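Local coordinates for proline dehydrogenase (Bradyrhizobium japonicum USDA 110, PDB 3HAZ), which is a bifunctional flavoenzyme that probably oxidises proline to glutamate in two steps, the first using FAD and the second NAD, at residues Gly703-Lys706 with Ser707-Tyr710; Val478-Pro481 with Ala482-Arg486. All blocks are in the same frame, centred on the assembly; numbering follows the deposited sequence.

Contact 1: residues Gly703-Lys706 with Ser707-Tyr710; sequences GIPK and SALY
The ring of Tyr-710 takes two oxygens over one of its faces: the backbone O of Lys-706, which lies 3.2 Å from Tyr-710 CZ, and a water that sits near the ring's rim. The same water donates to both Lys-706 O (2.7 Å) and Leu-709 O (2.9 Å), so it joins two acceptors that cannot bond to each other. With CG of Tyr-710 anti to its own carbonyl carbon (chi1 -64°), the ring lies with one face against Lys-706 O. Next to the ring contact the chain reverses in a type I turn. Ala-708 N donates to Pro-705 O at 2.9 Å, while Lys-706 and Ser-707 form the corner. The remaining side-chain contacts of the loop are apolar: Ile-704 CG2 meets Leu-709 CB at 3.9 Å, the two side chains crossing at a slant, and the methyl of Ala-708 packs on CD of the Pro-705 ring. Trp-566 of helix 549-567 touches Ile-704, Pro-705 and Ala-708, and Leu-699 lies against Ile-704 and Leu-709. Gly-703, with positive phi, closes helix 689-702 in a Schellman motif. Ala-708 and Tyr-710 then bond to strand 679-683, completing the beta-alpha-beta crossover characteristic of the Rossmann-type NAD-binding domain of aldehyde dehydrogenases.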
ATOM      1  N   GLY A 703      -3.592  24.134 -33.854  1.00 35.42           N
ATOM      2  CA  GLY A 703      -3.847  24.990 -32.708  1.00 36.36           C
ATOM      3  C   GLY A 703      -2.742  25.966 -32.358  1.00 33.94           C
ATOM      4  O   GLY A 703      -2.877  26.736 -31.407  1.00 29.64           O
ATOM      5  N   ILE A 704      -1.643  25.939 -33.105  1.00 30.08           N
ATOM      6  CA  ILE A 704      -0.598  26.940 -32.919  1.00 28.58           C
ATOM      7  C   ILE A 704      -1.047  28.269 -33.528  1.00 31.83           C
ATOM      8  O   ILE A 704      -1.341  28.339 -34.722  1.00 31.16           O
ATOM      9  CB  ILE A 704       0.725  26.511 -33.570  1.00 30.15           C
ATOM     10  CG1 ILE A 704       1.149  25.130 -33.056  1.00 23.66           C
ATOM     11  CG2 ILE A 704       1.804  27.550 -33.299  1.00 30.62           C
ATOM     12  CD1 ILE A 704       1.316  25.060 -31.552  1.00 21.55           C
ATOM     13  N   PRO A 705      -1.115  29.327 -32.704  1.00 34.90           N
ATOM     14  CA  PRO A 705      -1.525  30.650 -33.194  1.00 35.49           C
ATOM     15  C   PRO A 705      -0.618  31.181 -34.304  1.00 31.26           C
ATOM     16  O   PRO A 705       0.595  30.975 -34.270  1.00 30.69           O
ATOM     17  CB  PRO A 705      -1.409  31.539 -31.948  1.00 41.28           C
ATOM     18  CG  PRO A 705      -1.567  30.593 -30.794  1.00 42.71           C
ATOM     19  CD  PRO A 705      -0.906  29.317 -31.244  1.00 33.46           C
ATOM     20  N   LYS A 706      -1.215  31.865 -35.275  1.00 30.33           N
ATOM     21  CA  LYS A 706      -0.459  32.484 -36.358  1.00 38.82           C
ATOM     22  C   LYS A 706       0.605  33.432 -35.810  1.00 35.92           C
ATOM     23  O   LYS A 706       1.640  33.638 -36.438  1.00 34.00           O
ATOM     24  CB  LYS A 706      -1.392  33.260 -37.296  1.00 46.41           C
ATOM     25  CG  LYS A 706      -2.447  32.425 -38.008  1.00 46.09           C
ATOM     26  CD  LYS A 706      -1.821  31.464 -38.996  1.00 48.85           C
ATOM     27  CE  LYS A 706      -2.807  31.063 -40.078  1.00 47.33           C
ATOM     28  NZ  LYS A 706      -2.910  32.107 -41.140  1.00 49.39           N
ATOM     29  N   SER A 707       0.342  34.013 -34.640  1.00 35.22           N
ATOM     30  CA  SER A 707       1.261  34.975 -34.040  1.00 34.15           C
ATOM     31  C   SER A 707       2.419  34.313 -33.292  1.00 34.80           C
ATOM     32  O   SER A 707       3.344  34.994 -32.852  1.00 32.31           O
ATOM     33  CB  SER A 707       0.508  35.926 -33.105  1.00 32.95           C
ATOM     34  OG  SER A 707      -0.243  35.198 -32.151  1.00 33.94           O
ATOM     35  N   ALA A 708       2.371  32.989 -33.157  1.00 31.63           N
ATOM     36  CA  ALA A 708       3.398  32.263 -32.417  1.00 30.71           C
ATOM     37  C   ALA A 708       4.416  31.574 -33.327  1.00 31.14           C
ATOM     38  O   ALA A 708       5.472  31.143 -32.866  1.00 29.29           O
ATOM     39  CB  ALA A 708       2.757  31.241 -31.480  1.00 26.44           C
ATOM     40  N   LEU A 709       4.104  31.475 -34.616  1.00 31.04           N
ATOM     41  CA  LEU A 709       4.937  30.699 -35.534  1.00 31.87           C
ATOM     42  C   LEU A 709       4.986  31.292 -36.940  1.00 31.51           C
ATOM     43  O   LEU A 709       3.961  31.379 -37.615  1.00 32.11           O
ATOM     44  CB  LEU A 709       4.429  29.253 -35.609  1.00 27.23           C
ATOM     45  CG  LEU A 709       5.115  28.329 -36.622  1.00 33.37           C
ATOM     46  CD1 LEU A 709       6.586  28.125 -36.272  1.00 29.53           C
ATOM     47  CD2 LEU A 709       4.391  26.988 -36.703  1.00 27.83           C
ATOM     48  N   TYR A 710       6.182  31.678 -37.381  1.00 31.95           N
ATOM     49  CA  TYR A 710       6.369  32.230 -38.720  1.00 32.50           C
ATOM     50  C   TYR A 710       7.425  31.474 -39.517  1.00 38.22           C
ATOM     51  O   TYR A 710       8.482  31.125 -38.995  1.00 40.28           O
ATOM     52  CB  TYR A 710       6.739  33.719 -38.651  1.00 29.55           C
ATOM     53  CG  TYR A 710       5.643  34.575 -38.062  1.00 37.50           C
ATOM     54  CD1 TYR A 710       5.454  34.640 -36.689  1.00 39.47           C
ATOM     55  CD2 TYR A 710       4.790  35.307 -38.878  1.00 38.33           C
ATOM     56  CE1 TYR A 710       4.452  35.418 -36.142  1.00 37.97           C
ATOM     57  CE2 TYR A 710       3.775  36.089 -38.336  1.00 40.78           C
ATOM     58  CZ  TYR A 710       3.615  36.136 -36.967  1.00 41.59           C
ATOM     59  OH  TYR A 710       2.613  36.902 -36.411  1.00 47.78           O
TER
HETATM   60  O   HOH W   1       2.408  33.340 -38.987  1.00 35.03           O

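Contact 2: residues Val478-Pro481 with Ala482-Arg486; sequences VPVP and ALLQR
Val-478 reaches forward over the first turn of a short helix, where its CG1 lies against both Leu-483 CD2 (3.7 Å) and Ala-482 CB (3.9 Å). CG1 is placed there by standing anti to the backbone N (chi1 179°), and the valine and leucine side chains meet at about a right angle. This contact belongs to the packed side, together with the buried Val-480, Leu-483 and Leu-484, although Val-480 CG1 and Leu-484 CD1 meet each other loosely, at 4.3 Å. The backbone is wound by successive bonds of the i to i+3 kind, as in a 3-10 helix: Ala-482 N to Pro-479 O at 2.9 Å, a weak one from Leu-483 N to Val-480 O, and Leu-484 N to Pro-481 O at 3.1 Å. Ala-482 and Gln-485 make up the solvent side: the alanine methyl rests on CD of Pro-479 but is otherwise exposed, and Gln-485, extended, leads its amide away from the turn. Beyond it Arg-486 folds back, its NH1 giving Leu-484 O a bond of 2.6 Å that lies in the planes of both the carbonyl and the guanidinium, while NE makes a salt bridge with Glu-36. Leu-484 rests on helix 33-50, Leu-483 on Phe-469 and Gln-472 of helix 469-473, and Lys-147 of the second subunit packs against Val-480 and Pro-481.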
ATOM      1  N   VAL A 478      10.169 -30.047 -12.411  1.00 32.23           N
ATOM      2  CA  VAL A 478       8.885 -30.010 -13.100  1.00 34.67           C
ATOM      3  C   VAL A 478       8.270 -31.399 -13.124  1.00 32.01           C
ATOM      4  O   VAL A 478       8.818 -32.305 -13.748  1.00 27.59           O
ATOM      5  CB  VAL A 478       9.035 -29.496 -14.548  1.00 31.75           C
ATOM      6  CG1 VAL A 478       7.686 -29.497 -15.252  1.00 20.50           C
ATOM      7  CG2 VAL A 478       9.659 -28.099 -14.557  1.00 37.61           C
ATOM      8  N   PRO A 479       7.131 -31.569 -12.438  1.00 32.77           N
ATOM      9  CA  PRO A 479       6.465 -32.871 -12.339  1.00 34.97           C
ATOM     10  C   PRO A 479       5.913 -33.297 -13.690  1.00 41.14           C
ATOM     11  O   PRO A 479       5.518 -32.446 -14.482  1.00 36.37           O
ATOM     12  CB  PRO A 479       5.302 -32.608 -11.368  1.00 34.51           C
ATOM     13  CG  PRO A 479       5.614 -31.296 -10.712  1.00 36.49           C
ATOM     14  CD  PRO A 479       6.401 -30.517 -11.712  1.00 38.47           C
ATOM     15  N   VAL A 480       5.885 -34.599 -13.945  1.00 38.62           N
ATOM     16  CA  VAL A 480       5.335 -35.112 -15.190  1.00 31.58           C
ATOM     17  C   VAL A 480       3.938 -34.552 -15.494  1.00 35.48           C
ATOM     18  O   VAL A 480       3.671 -34.123 -16.617  1.00 34.52           O
ATOM     19  CB  VAL A 480       5.310 -36.648 -15.201  1.00 31.46           C
ATOM     20  CG1 VAL A 480       4.574 -37.163 -16.433  1.00 27.12           C
ATOM     21  CG2 VAL A 480       6.734 -37.200 -15.145  1.00 34.54           C
ATOM     22  N   PRO A 481       3.044 -34.539 -14.494  1.00 43.26           N
ATOM     23  CA  PRO A 481       1.697 -34.034 -14.785  1.00 48.15           C
ATOM     24  C   PRO A 481       1.692 -32.592 -15.298  1.00 42.94           C
ATOM     25  O   PRO A 481       0.790 -32.223 -16.048  1.00 46.26           O
ATOM     26  CB  PRO A 481       0.989 -34.141 -13.431  1.00 47.03           C
ATOM     27  CG  PRO A 481       1.723 -35.244 -12.721  1.00 46.39           C
ATOM     28  CD  PRO A 481       3.153 -35.053 -13.117  1.00 42.63           C
ATOM     29  N   ALA A 482       2.690 -31.802 -14.913  1.00 37.73           N
ATOM     30  CA  ALA A 482       2.796 -30.418 -15.371  1.00 45.10           C
ATOM     31  C   ALA A 482       3.077 -30.317 -16.874  1.00 42.09           C
ATOM     32  O   ALA A 482       2.596 -29.406 -17.552  1.00 38.59           O
ATOM     33  CB  ALA A 482       3.870 -29.679 -14.582  1.00 40.76           C
ATOM     34  N   LEU A 483       3.871 -31.248 -17.388  1.00 38.49           N
ATOM     35  CA  LEU A 483       4.188 -31.275 -18.808  1.00 34.22           C
ATOM     36  C   LEU A 483       2.968 -31.712 -19.608  1.00 36.55           C
ATOM     37  O   LEU A 483       2.940 -31.587 -20.835  1.00 40.60           O
ATOM     38  CB  LEU A 483       5.353 -32.229 -19.066  1.00 30.18           C
ATOM     39  CG  LEU A 483       6.615 -31.966 -18.240  1.00 29.40           C
ATOM     40  CD1 LEU A 483       7.552 -33.153 -18.315  1.00 35.40           C
ATOM     41  CD2 LEU A 483       7.320 -30.696 -18.703  1.00 29.46           C
ATOM     42  N   LEU A 484       1.956 -32.206 -18.899  1.00 28.15           N
ATOM     43  CA  LEU A 484       0.790 -32.824 -19.524  1.00 28.33           C
ATOM     44  C   LEU A 484      -0.452 -31.941 -19.513  1.00 29.30           C
ATOM     45  O   LEU A 484      -1.521 -32.355 -19.964  1.00 29.25           O
ATOM     46  CB  LEU A 484       0.468 -34.147 -18.832  1.00 31.06           C
ATOM     47  CG  LEU A 484       1.475 -35.270 -19.069  1.00 40.97           C
ATOM     48  CD1 LEU A 484       0.922 -36.593 -18.562  1.00 43.66           C
ATOM     49  CD2 LEU A 484       1.804 -35.351 -20.547  1.00 39.03           C
ATOM     50  N   GLN A 485      -0.316 -30.735 -18.979  1.00 29.09           N
ATOM     51  CA  GLN A 485      -1.428 -29.797 -18.958  1.00 37.95           C
ATOM     52  C   GLN A 485      -1.889 -29.545 -20.384  1.00 40.23           C
ATOM     53  O   GLN A 485      -1.076 -29.242 -21.260  1.00 35.30           O
ATOM     54  CB  GLN A 485      -0.994 -28.475 -18.324  1.00 46.53           C
ATOM     55  CG  GLN A 485      -2.094 -27.425 -18.257  1.00 53.33           C
ATOM     56  CD  GLN A 485      -1.548 -26.008 -18.202  1.00 59.51           C
ATOM     57  OE1 GLN A 485      -2.074 -25.153 -17.485  1.00 60.89           O
ATOM     58  NE2 GLN A 485      -0.484 -25.751 -18.962  1.00 53.48           N
ATOM     59  N   ARG A 486      -3.187 -29.675 -20.627  1.00 36.53           N
ATOM     60  CA  ARG A 486      -3.713 -29.362 -21.950  1.00 38.24           C
ATOM     61  C   ARG A 486      -3.705 -27.853 -22.210  1.00 39.00           C
ATOM     62  O   ARG A 486      -3.989 -27.059 -21.310  1.00 33.64           O
ATOM     63  CB  ARG A 486      -5.107 -29.957 -22.147  1.00 42.86           C
ATOM     64  CG  ARG A 486      -5.099 -31.330 -22.826  1.00 52.79           C
ATOM     65  CD  ARG A 486      -4.027 -32.251 -22.252  1.00 51.56           C
ATOM     66  NE  ARG A 486      -4.384 -33.663 -22.385  1.00 55.66           N
ATOM     67  CZ  ARG A 486      -3.861 -34.642 -21.649  1.00 56.47           C
ATOM     68  NH1 ARG A 486      -2.952 -34.364 -20.725  1.00 56.54           N
ATOM     69  NH2 ARG A 486      -4.247 -35.899 -21.832  1.00 54.06           N
TER

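Both contacts show how a few residues of loop, held by i to i+3 backbone bonds, can join larger elements, but they serve different parts of the enzyme, their centres about 65 Å apart. Both are partly buried. Contact 1 ends in a strand of the aldehyde dehydrogenase part and is covered by helices of its own chain, with no other subunit touching it. Contact 2 winds through a short, weakly bonded helical turn close to the FAD-binding Phe-469 and is covered partly by another subunit. In 703-710 a water bridges two backbone carbonyls beside an aromatic ring, whereas in 478-486 a charged side chain takes part in the polar bonding.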